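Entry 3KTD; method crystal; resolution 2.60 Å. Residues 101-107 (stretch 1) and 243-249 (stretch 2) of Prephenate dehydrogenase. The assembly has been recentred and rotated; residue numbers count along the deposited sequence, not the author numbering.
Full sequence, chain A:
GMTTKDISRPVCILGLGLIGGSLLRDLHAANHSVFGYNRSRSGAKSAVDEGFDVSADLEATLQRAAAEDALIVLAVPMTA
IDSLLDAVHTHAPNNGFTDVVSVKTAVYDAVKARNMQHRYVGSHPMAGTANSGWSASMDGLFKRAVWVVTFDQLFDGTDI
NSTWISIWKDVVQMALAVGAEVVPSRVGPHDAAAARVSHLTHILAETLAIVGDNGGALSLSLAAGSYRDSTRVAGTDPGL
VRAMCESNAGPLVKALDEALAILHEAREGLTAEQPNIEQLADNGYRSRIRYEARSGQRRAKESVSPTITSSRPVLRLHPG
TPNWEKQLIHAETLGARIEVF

Stretch 1 (101-107) VSVKTAV
Stretch 2 243-249: AMCESNA

Stretch 1 is loop from Val101 to Lys104, then enters a helix at Thr105 that continues past Val107. Ser102 has helix-like phi/psi (-49/-32) within the loop; Val103 is extended (-114/144). Residues 243-247 of stretch 2 end a helix that begins earlier in the chain. Asn248 leaves helical angles (-118/36); Ala249 returns to them (-56/-41). Ser247 N bonds Ala243 O at 2.9 Å, and Asn248 N bonds Met244 O at 3.1 Å. Segments 102-106 and 244-248 run in the same general sense. Ser102 CA lies 6.4 Å from Met244 CA, Val103 CA 6.3 Å from Asn248 CA, and Ala106 CA 6.3 Å from Ser247 CA.

No hydrogen bond crosses the interface; van der Waals packing buries 224 Å² in total. CA-to-CB bonds point toward the other stretch at Ser102, Val103, Ala106 and Ser247, sideways at Met244 and Asn248. Val103 (t) is central: Val103 CG2 sits 3.5 Å from Met244 O, 3.6 Å from Ser247 CB and 3.8 Å from Asn248 CB. Asn248 has chi -162/28°. Selenomethionine Met244 is m, t, t; Met244 CG lies 3.8 Å from Ser102 OG (chi1 p). Ala106 CB approaches Ser247 O more loosely, at 4.3 Å.

Ser247 (m) turns back to its own helix: Ser247 OG donates to Ala243 O at 2.5 Å. The CA-to-CB bond of Lys104 (chi -78/-84/135/-68°) points away. Lys104 NZ donates to Val101 O at 2.9 Å and Val103 O at 3.2 Å, bracing the loop.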

ATOM      1  N   VAL A 101       7.460   2.088  22.115  1.00 40.58           N
ATOM      2  CA  VAL A 101       6.730   3.098  21.357  1.00 41.09           C
ATOM      3  C   VAL A 101       7.360   3.489  20.019  1.00 41.33           C
ATOM      4  O   VAL A 101       8.568   3.611  19.882  1.00 41.67           O
ATOM      5  CB  VAL A 101       6.500   4.342  22.238  1.00 41.73           C
ATOM      6  CG1 VAL A 101       5.813   5.453  21.469  1.00 42.86           C
ATOM      7  CG2 VAL A 101       5.674   3.951  23.472  1.00 42.67           C
ATOM      8  N   SER A 102       6.480   3.686  19.045  1.00 42.48           N
ATOM      9  CA  SER A 102       6.788   4.110  17.671  1.00 41.94           C
ATOM     10  C   SER A 102       7.707   5.320  17.536  1.00 41.95           C
ATOM     11  O   SER A 102       8.436   5.412  16.559  1.00 43.16           O
ATOM     12  CB  SER A 102       5.461   4.389  16.936  1.00 42.41           C
ATOM     13  OG  SER A 102       4.471   4.947  17.810  1.00 40.78           O
ATOM     14  N   VAL A 103       7.645   6.249  18.492  1.00 41.27           N
ATOM     15  CA  VAL A 103       8.500   7.443  18.513  1.00 40.65           C
ATOM     16  C   VAL A 103       9.423   7.329  19.720  1.00 40.66           C
ATOM     17  O   VAL A 103       9.010   6.837  20.764  1.00 41.82           O
ATOM     18  CB  VAL A 103       7.667   8.737  18.612  1.00 40.34           C
ATOM     19  CG1 VAL A 103       8.560   9.963  18.543  1.00 40.41           C
ATOM     20  CG2 VAL A 103       6.651   8.787  17.500  1.00 38.92           C
ATOM     21  N   LYS A 104      10.665   7.787  19.577  1.00 39.93           N
ATOM     22  CA  LYS A 104      11.701   7.572  20.599  1.00 38.26           C
ATOM     23  C   LYS A 104      12.213   8.841  21.281  1.00 38.14           C
ATOM     24  O   LYS A 104      12.496   8.822  22.481  1.00 39.03           O
ATOM     25  CB  LYS A 104      12.867   6.808  19.974  1.00 37.67           C
ATOM     26  CG  LYS A 104      12.599   5.328  19.819  1.00 35.10           C
ATOM     27  CD  LYS A 104      12.902   4.598  21.106  1.00 34.97           C
ATOM     28  CE  LYS A 104      11.830   3.619  21.460  1.00 33.15           C
ATOM     29  NZ  LYS A 104      10.572   4.309  21.828  1.00 30.33           N
ATOM     30  N   THR A 105      12.347   9.936  20.541  1.00 37.22           N
ATOM     31  CA  THR A 105      12.838  11.170  21.145  1.00 37.12           C
ATOM     32  C   THR A 105      11.911  11.633  22.263  1.00 37.86           C
ATOM     33  O   THR A 105      12.378  12.035  23.334  1.00 38.30           O
ATOM     34  CB  THR A 105      12.998  12.309  20.123  1.00 36.77           C
ATOM     35  OG1 THR A 105      13.989  11.950  19.156  1.00 36.87           O
ATOM     36  CG2 THR A 105      13.425  13.611  20.810  1.00 34.71           C
ATOM     37  N   ALA A 106      10.603  11.566  22.025  1.00 37.69           N
ATOM     38  CA  ALA A 106       9.637  12.028  23.018  1.00 37.36           C
ATOM     39  C   ALA A 106       9.763  11.249  24.335  1.00 37.15           C
ATOM     40  O   ALA A 106       9.607  11.825  25.424  1.00 37.88           O
ATOM     41  CB  ALA A 106       8.224  11.940  22.466  1.00 36.89           C
ATOM     42  N   VAL A 107      10.064   9.956  24.233  1.00 36.09           N
ATOM     43  CA  VAL A 107      10.197   9.097  25.411  1.00 35.50           C
ATOM     44  C   VAL A 107      11.502   9.377  26.138  1.00 35.22           C
ATOM     45  O   VAL A 107      11.508   9.583  27.350  1.00 35.83           O
ATOM     46  CB  VAL A 107      10.128   7.603  25.036  1.00 34.86           C
ATOM     47  CG1 VAL A 107      10.365   6.727  26.242  1.00 31.16           C
ATOM     48  CG2 VAL A 107       8.790   7.306  24.442  1.00 36.16           C
ATOM     49  N   ALA A 243      -1.137  10.039  17.627  1.00 48.19           N
ATOM     50  CA  ALA A 243      -0.071   9.833  18.623  1.00 48.49           C
ATOM     51  C   ALA A 243       1.286   9.797  17.935  1.00 48.45           C
ATOM     52  O   ALA A 243       2.161  10.630  18.232  1.00 47.82           O
ATOM     53  CB  ALA A 243      -0.301   8.538  19.403  1.00 48.89           C
HETATM   54  N   MSE A 244       1.435   8.838  17.013  1.00 48.12           N
HETATM   55  CA  MSE A 244       2.619   8.715  16.166  1.00 48.06           C
HETATM   56  C   MSE A 244       3.058  10.076  15.632  1.00 47.37           C
HETATM   57  O   MSE A 244       4.109  10.612  16.009  1.00 47.55           O
HETATM   58  CB  MSE A 244       2.310   7.853  14.928  1.00 49.16           C
HETATM   59  CG  MSE A 244       2.174   6.346  15.098  1.00 51.38           C
HETATM   60 SE   MSE A 244       1.763   5.642  13.316  0.75 60.48          SE
HETATM   61  CE  MSE A 244       1.285   3.776  13.745  1.00 55.74           C
ATOM     62  N   CYS A 245       2.220  10.642  14.770  1.00 46.06           N
ATOM     63  CA  CYS A 245       2.576  11.842  14.024  1.00 45.77           C
ATOM     64  C   CYS A 245       2.829  13.054  14.880  1.00 45.84           C
ATOM     65  O   CYS A 245       3.772  13.801  14.618  1.00 46.02           O
ATOM     66  CB  CYS A 245       1.491  12.154  13.004  1.00 45.65           C
ATOM     67  SG  CYS A 245       1.243  10.778  11.882  1.00 45.59           S
ATOM     68  N   GLU A 246       1.994  13.254  15.897  1.00 46.29           N
ATOM     69  CA  GLU A 246       2.133  14.425  16.769  1.00 46.58           C
ATOM     70  C   GLU A 246       3.385  14.316  17.640  1.00 46.78           C
ATOM     71  O   GLU A 246       4.123  15.293  17.791  1.00 46.46           O
ATOM     72  CB  GLU A 246       0.865  14.643  17.597  1.00 46.61           C
ATOM     73  CG  GLU A 246      -0.324  15.082  16.741  1.00 46.64           C
ATOM     74  CD  GLU A 246      -1.675  14.907  17.410  1.00 46.58           C
ATOM     75  OE1 GLU A 246      -1.783  14.139  18.386  1.00 49.03           O
ATOM     76  OE2 GLU A 246      -2.647  15.528  16.938  1.00 46.87           O
ATOM     77  N   SER A 247       3.637  13.120  18.178  1.00 47.53           N
ATOM     78  CA  SER A 247       4.871  12.845  18.938  1.00 47.54           C
ATOM     79  C   SER A 247       6.125  13.166  18.124  1.00 46.56           C
ATOM     80  O   SER A 247       7.120  13.622  18.675  1.00 46.70           O
ATOM     81  CB  SER A 247       4.952  11.368  19.332  1.00 48.01           C
ATOM     82  OG  SER A 247       3.828  10.944  20.085  1.00 52.57           O
ATOM     83  N   ASN A 248       6.062  12.916  16.816  1.00 45.45           N
ATOM     84  CA  ASN A 248       7.207  13.074  15.923  1.00 44.73           C
ATOM     85  C   ASN A 248       6.982  14.140  14.837  1.00 44.57           C
ATOM     86  O   ASN A 248       7.452  14.002  13.711  1.00 44.77           O
ATOM     87  CB  ASN A 248       7.496  11.709  15.278  1.00 44.74           C
ATOM     88  CG  ASN A 248       8.878  11.615  14.678  1.00 43.64           C
ATOM     89  OD1 ASN A 248       9.808  12.288  15.118  1.00 42.01           O
ATOM     90  ND2 ASN A 248       9.024  10.761  13.672  1.00 43.76           N
ATOM     91  N   ALA A 249       6.282  15.214  15.190  1.00 44.25           N
ATOM     92  CA  ALA A 249       5.947  16.275  14.244  1.00 43.25           C
ATOM     93  C   ALA A 249       7.165  16.888  13.559  1.00 43.16           C
ATOM     94  O   ALA A 249       7.138  17.161  12.356  1.00 43.49           O
ATOM     95  CB  ALA A 249       5.160  17.352  14.945  1.00 43.10           C
TER